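Local coordinates for protein Non-atp dependent l-selective hydantoinase (PDB 1GKR) that hydrolyses the ring of 5-substituted hydantoins, aryl derivatives more readily than alkyl ones, using two zinc ions in each subunit of a homotetramer, at residues A[63-68]-A[74-79]; A[80-85]-A[117-122]. All coordinates share one frame; numbering follows the deposited sequence.

Interaction 1. Residues A[63-68]-A[74-79]; sequences IIDMDL and RFELDS
Asp65 lays its side chain flat against one face of the Phe75 ring. The planes of carboxylate and ring lie only 14° apart, and CB of Asp65 sits 3.7 Å from the ring centroid, nearly on the normal, which makes a CH-pi contact. With chi1 at -155°, the Asp65 carboxylate swings away from the backbone N and along the ring toward the start of helix 75-85. There OD1 accepts the amide hydrogen of Phe75 at 2.9 Å from N, the donor standing above the carboxylate plane. The second oxygen, OD2, turns back to its own loop and takes the amide of Met66, with N at 2.8 Å; it also forms a salt bridge with Arg116. Ile63 approaches Phe75 obliquely, its CG2 3.7 Å from the ring atom CD1. The other branch of Ile63 runs past Asp78 in the opposite direction, CG1 reaching CB of Asp78 at 3.9 Å. Asp78 closes the first helical turn by receiving the N-H of Arg74, the N-cap residue, on OD1, while its OD2 is hydrogen-bonded to His313 NE2. Glu76 OE2 lies 4.4 Å from Asp65 OD1, and Arg116, paired with both carboxylates, probably offsets their repulsion. The loop following the zinc ligand His62 is thus fixed to the helix start by a carboxylate whose negative charge is probably eased by the helix N-terminus.

Interaction 2. Residues A[80-85]-A[117-122]; sequences ESAAVG and LKVDFA
Lys118 NZ donates to OE2 of Glu80 at 2.9 Å, a hydrogen-bonded salt bridge between the short loop ahead of strand 120-123 and the middle of helix 75-85. The ammonium comes in on the anti side of the carboxylate, 28° out of its plane, and the same nitrogen makes a weak hydrogen bond to Glu76 O one turn earlier. The bend at the end of the lysine chain (chi4 78°) turns NZ toward the acid, while the methylenes pass Glu80 obliquely, CD of Lys118 lying 3.6 Å from CG of Glu80. The other carboxylate oxygen, OE1, pairs with Arg406, so both oxygens have a cationic partner, and Val439 packs against the side chains of Glu80 and Lys118. Replacing Glu80 by an alanine would probably leave the buried ammonium of Lys118 and the guanidinium of Arg406 without their shared counter-charge. In this TIM-barrel hydrolase, helix 75-85 connects strand 51-62 to its parallel neighbour 87-92, and strand 120-123 pairs with the latter in turn; the contact therefore sets a helix of the barrel's outer layer against the entry to a neighbouring strand. Farther along the helix from the ion pair the join becomes apolar. Val119 divides its two methyls between successive alanines: CG1 is 3.9 Å from CB of Ala83, and CG2 is 4.1 Å from CB of Ala82. CG1 also rests 3.8 Å from the backbone N of Ala83, the small residues letting the valine approach the helix backbone. Ala82 touches Ile87 of strand 87-92 as well.

How the interactions relate
Helix 75-85 carries both contacts in succession: interaction 1 uses its N-terminal part and interaction 2 Glu80, Ala82 and Ala83 farther on, with centres 11 Å apart. They meet directly where Ser79 OG lies 2.9 Å from Lys118 N, a probable hydrogen bond, and where CB of Ser79 packs at 3.5 Å against CD2 of Leu117. The same hydroxyl, an acceptor there, donates to Phe75 O, linking this junction back to the helix start. Their relation to the dinuclear zinc site differs. The side chain of Ile63 in interaction 1 is about 6 Å from that of the zinc ligand His62 and about 11 Å from a zinc ion, whereas interaction 2 lies away from the metal site.

Interaction 1. Residues A[63-68]-A[74-79]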
loop_
_atom_site.group_PDB
_atom_site.type_symbol
_atom_site.label_atom_id
_atom_site.label_comp_id
_atom_site.label_asym_id
_atom_site.label_seq_id
_atom_site.Cartn_x
_atom_site.Cartn_y
_atom_site.Cartn_z
ATOM N N ILE A 63 16.975 -34.980 10.279
ATOM C CA ILE A 63 17.220 -36.392 10.498
ATOM C C ILE A 63 17.615 -36.489 11.971
ATOM O O ILE A 63 17.374 -37.502 12.614
ATOM C CB ILE A 63 18.350 -36.923 9.603
ATOM C CG1 ILE A 63 17.865 -36.985 8.154
ATOM C CG2 ILE A 63 18.794 -38.304 10.086
ATOM C CD1 ILE A 63 18.938 -37.371 7.162
ATOM N N ILE A 64 18.193 -35.402 12.485
ATOM C CA ILE A 64 18.613 -35.269 13.883
ATOM C C ILE A 64 19.867 -36.052 14.212
ATOM O O ILE A 64 20.925 -35.456 14.415
ATOM C CB ILE A 64 17.523 -35.727 14.858
ATOM C CG1 ILE A 64 16.177 -35.079 14.512
ATOM C CG2 ILE A 64 17.955 -35.377 16.284
ATOM C CD1 ILE A 64 15.995 -33.689 15.066
ATOM N N ASP A 65 19.724 -37.380 14.286
ATOM C CA ASP A 65 20.817 -38.313 14.569
ATOM C C ASP A 65 21.568 -37.968 15.858
ATOM O O ASP A 65 20.972 -37.529 16.843
ATOM C CB ASP A 65 21.799 -38.333 13.388
ATOM C CG ASP A 65 22.593 -39.645 13.280
ATOM O OD1 ASP A 65 22.024 -40.654 12.801
ATOM O OD2 ASP A 65 23.786 -39.661 13.665
ATOM N N MET A 66 22.882 -38.177 15.839
ATOM C CA MET A 66 23.740 -37.911 16.990
ATOM C C MET A 66 23.286 -38.680 18.232
ATOM O O MET A 66 22.793 -39.803 18.111
ATOM C CB MET A 66 23.801 -36.410 17.260
ATOM C CG MET A 66 24.239 -35.621 16.036
ATOM S SD MET A 66 25.762 -36.270 15.266
ATOM C CE MET A 66 27.004 -35.247 16.099
ATOM N N ASP A 67 23.437 -38.095 19.414
ATOM C CA ASP A 67 23.057 -38.795 20.644
ATOM C C ASP A 67 21.605 -39.248 20.715
ATOM O O ASP A 67 21.237 -40.060 21.563
ATOM C CB ASP A 67 23.380 -37.943 21.882
ATOM C CG ASP A 67 24.875 -37.766 22.101
ATOM O OD1 ASP A 67 25.676 -38.368 21.342
ATOM O OD2 ASP A 67 25.247 -37.020 23.035
ATOM N N LEU A 68 20.779 -38.740 19.817
ATOM C CA LEU A 68 19.375 -39.108 19.817
ATOM C C LEU A 68 19.022 -39.978 18.624
ATOM O O LEU A 68 17.846 -40.158 18.310
ATOM C CB LEU A 68 18.520 -37.838 19.778
ATOM C CG LEU A 68 18.820 -36.781 20.841
ATOM C CD1 LEU A 68 17.953 -35.557 20.586
ATOM C CD2 LEU A 68 18.570 -37.359 22.239
ATOM N N ARG A 74 18.237 -41.826 11.900
ATOM C CA ARG A 74 19.624 -42.243 11.668
ATOM C C ARG A 74 20.046 -41.818 10.256
ATOM O O ARG A 74 19.286 -41.993 9.299
ATOM C CB ARG A 74 19.755 -43.771 11.759
ATOM C CG ARG A 74 19.026 -44.440 12.921
ATOM C CD ARG A 74 19.844 -44.396 14.203
ATOM N NE ARG A 74 21.101 -45.119 14.054
ATOM C CZ ARG A 74 21.183 -46.426 13.854
ATOM N NH1 ARG A 74 20.075 -47.152 13.786
ATOM N NH2 ARG A 74 22.369 -46.998 13.708
ATOM N N PHE A 75 21.253 -41.281 10.111
ATOM C CA PHE A 75 21.709 -40.878 8.792
ATOM C C PHE A 75 21.594 -41.994 7.753
ATOM O O PHE A 75 21.090 -41.750 6.656
ATOM C CB PHE A 75 23.158 -40.385 8.832
ATOM C CG PHE A 75 23.340 -39.070 9.539
ATOM C CD1 PHE A 75 22.420 -38.036 9.374
ATOM C CD2 PHE A 75 24.452 -38.847 10.342
ATOM C CE1 PHE A 75 22.613 -36.803 9.999
ATOM C CE2 PHE A 75 24.654 -37.618 10.970
ATOM C CZ PHE A 75 23.737 -36.595 10.801
ATOM N N GLU A 76 22.045 -43.208 8.083
ATOM C CA GLU A 76 21.993 -44.318 7.122
ATOM C C GLU A 76 20.606 -44.835 6.833
ATOM O O GLU A 76 20.418 -45.561 5.860
ATOM C CB GLU A 76 22.828 -45.527 7.555
ATOM C CG GLU A 76 23.783 -45.310 8.686
ATOM C CD GLU A 76 23.079 -45.233 10.011
ATOM O OE1 GLU A 76 22.223 -46.108 10.266
ATOM O OE2 GLU A 76 23.390 -44.299 10.790
ATOM N N LEU A 77 19.631 -44.503 7.667
ATOM C CA LEU A 77 18.284 -44.982 7.386
ATOM C C LEU A 77 17.470 -43.955 6.626
ATOM O O LEU A 77 17.033 -44.212 5.504
ATOM C CB LEU A 77 17.567 -45.369 8.673
ATOM C CG LEU A 77 18.280 -46.493 9.415
ATOM C CD1 LEU A 77 17.437 -46.944 10.588
ATOM C CD2 LEU A 77 18.538 -47.638 8.455
ATOM N N ASP A 78 17.282 -42.786 7.230
ATOM C CA ASP A 78 16.511 -41.716 6.608
ATOM C C ASP A 78 17.090 -41.232 5.281
ATOM O O ASP A 78 16.338 -40.850 4.383
ATOM C CB ASP A 78 16.379 -40.547 7.579
ATOM C CG ASP A 78 15.656 -40.934 8.844
ATOM O OD1 ASP A 78 16.080 -41.923 9.478
ATOM O OD2 ASP A 78 14.672 -40.258 9.206
ATOM N N SER A 79 18.412 -41.243 5.135
ATOM C CA SER A 79 18.965 -40.795 3.873
ATOM C C SER A 79 18.550 -41.773 2.758
ATOM O O SER A 79 18.622 -41.453 1.573
ATOM C CB SER A 79 20.493 -40.638 3.957
ATOM O OG SER A 79 21.171 -41.869 3.855
#

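Interaction 2. Residues A[80-85]-A[117-122]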
loop_
_atom_site.group_PDB
_atom_site.type_symbol
_atom_site.label_atom_id
_atom_site.label_comp_id
_atom_site.label_asym_id
_atom_site.label_seq_id
_atom_site.Cartn_x
_atom_site.Cartn_y
_atom_site.Cartn_z
ATOM N N GLU A 80 18.103 -42.967 3.119
ATOM C CA GLU A 80 17.658 -43.892 2.082
ATOM C C GLU A 80 16.282 -43.433 1.622
ATOM O O GLU A 80 15.916 -43.618 0.463
ATOM C CB GLU A 80 17.580 -45.333 2.597
ATOM C CG GLU A 80 18.932 -45.960 2.871
ATOM C CD GLU A 80 18.897 -47.472 2.757
ATOM O OE1 GLU A 80 17.787 -48.039 2.823
ATOM O OE2 GLU A 80 19.977 -48.090 2.614
ATOM N N SER A 81 15.514 -42.843 2.536
ATOM C CA SER A 81 14.196 -42.334 2.183
ATOM C C SER A 81 14.386 -41.202 1.183
ATOM O O SER A 81 13.618 -41.078 0.226
ATOM C CB SER A 81 13.459 -41.791 3.406
ATOM O OG SER A 81 12.845 -42.828 4.143
ATOM N N ALA A 82 15.405 -40.376 1.412
ATOM C CA ALA A 82 15.691 -39.274 0.508
ATOM C C ALA A 82 15.997 -39.862 -0.866
ATOM O O ALA A 82 15.378 -39.491 -1.867
ATOM C CB ALA A 82 16.879 -38.473 1.007
ATOM N N ALA A 83 16.945 -40.792 -0.907
ATOM C CA ALA A 83 17.329 -41.412 -2.163
ATOM C C ALA A 83 16.145 -41.923 -2.964
ATOM O O ALA A 83 16.037 -41.626 -4.144
ATOM C CB ALA A 83 18.300 -42.537 -1.919
ATOM N N VAL A 84 15.245 -42.685 -2.357
ATOM C CA VAL A 84 14.135 -43.175 -3.161
ATOM C C VAL A 84 13.168 -42.058 -3.454
ATOM O O VAL A 84 12.458 -42.104 -4.451
ATOM C CB VAL A 84 13.366 -44.342 -2.490
ATOM C CG1 VAL A 84 14.336 -45.394 -2.031
ATOM C CG2 VAL A 84 12.532 -43.843 -1.346
ATOM N N GLY A 85 13.145 -41.054 -2.584
ATOM C CA GLY A 85 12.250 -39.924 -2.767
ATOM C C GLY A 85 12.753 -38.925 -3.797
ATOM O O GLY A 85 12.086 -37.945 -4.078
ATOM N N LEU A 117 25.746 -40.969 5.724
ATOM C CA LEU A 117 24.731 -40.503 4.781
ATOM C C LEU A 117 24.867 -41.165 3.417
ATOM O O LEU A 117 25.969 -41.521 2.994
ATOM C CB LEU A 117 24.817 -38.990 4.629
ATOM C CG LEU A 117 24.126 -38.253 5.766
ATOM C CD1 LEU A 117 24.456 -36.768 5.694
ATOM C CD2 LEU A 117 22.621 -38.511 5.667
ATOM N N LYS A 118 23.743 -41.337 2.731
ATOM C CA LYS A 118 23.759 -41.965 1.417
ATOM C C LYS A 118 23.495 -40.978 0.268
ATOM O O LYS A 118 23.666 -41.321 -0.898
ATOM C CB LYS A 118 22.765 -43.129 1.379
ATOM C CG LYS A 118 23.141 -44.329 2.256
ATOM C CD LYS A 118 22.354 -45.558 1.802
ATOM C CE LYS A 118 22.845 -46.851 2.438
ATOM N NZ LYS A 118 22.353 -46.989 3.835
ATOM N N VAL A 119 23.064 -39.764 0.589
ATOM C CA VAL A 119 22.865 -38.740 -0.434
ATOM C C VAL A 119 23.780 -37.587 -0.006
ATOM O O VAL A 119 24.305 -37.601 1.102
ATOM C CB VAL A 119 21.394 -38.292 -0.525
ATOM C CG1 VAL A 119 20.529 -39.469 -0.972
ATOM C CG2 VAL A 119 20.921 -37.759 0.806
ATOM N N ASP A 120 24.007 -36.602 -0.862
ATOM C CA ASP A 120 24.910 -35.521 -0.472
ATOM C C ASP A 120 24.270 -34.578 0.548
ATOM O O ASP A 120 23.040 -34.540 0.692
ATOM C CB ASP A 120 25.396 -34.763 -1.716
ATOM C CG ASP A 120 26.463 -35.542 -2.502
ATOM O OD1 ASP A 120 26.839 -36.665 -2.093
ATOM O OD2 ASP A 120 26.932 -35.025 -3.534
ATOM N N PHE A 121 25.096 -33.804 1.249
ATOM C CA PHE A 121 24.563 -32.934 2.276
ATOM C C PHE A 121 25.338 -31.648 2.525
ATOM O O PHE A 121 26.533 -31.552 2.251
ATOM C CB PHE A 121 24.518 -33.704 3.592
ATOM C CG PHE A 121 25.886 -34.118 4.082
ATOM C CD1 PHE A 121 26.562 -35.182 3.492
ATOM C CD2 PHE A 121 26.533 -33.390 5.083
ATOM C CE1 PHE A 121 27.870 -35.516 3.886
ATOM C CE2 PHE A 121 27.839 -33.716 5.482
ATOM C CZ PHE A 121 28.507 -34.779 4.880
ATOM N N ALA A 122 24.628 -30.674 3.081
ATOM C CA ALA A 122 25.187 -29.391 3.461
ATOM C C ALA A 122 24.728 -29.242 4.915
ATOM O O ALA A 122 23.765 -29.895 5.331
ATOM C CB ALA A 122 24.599 -28.283 2.608
#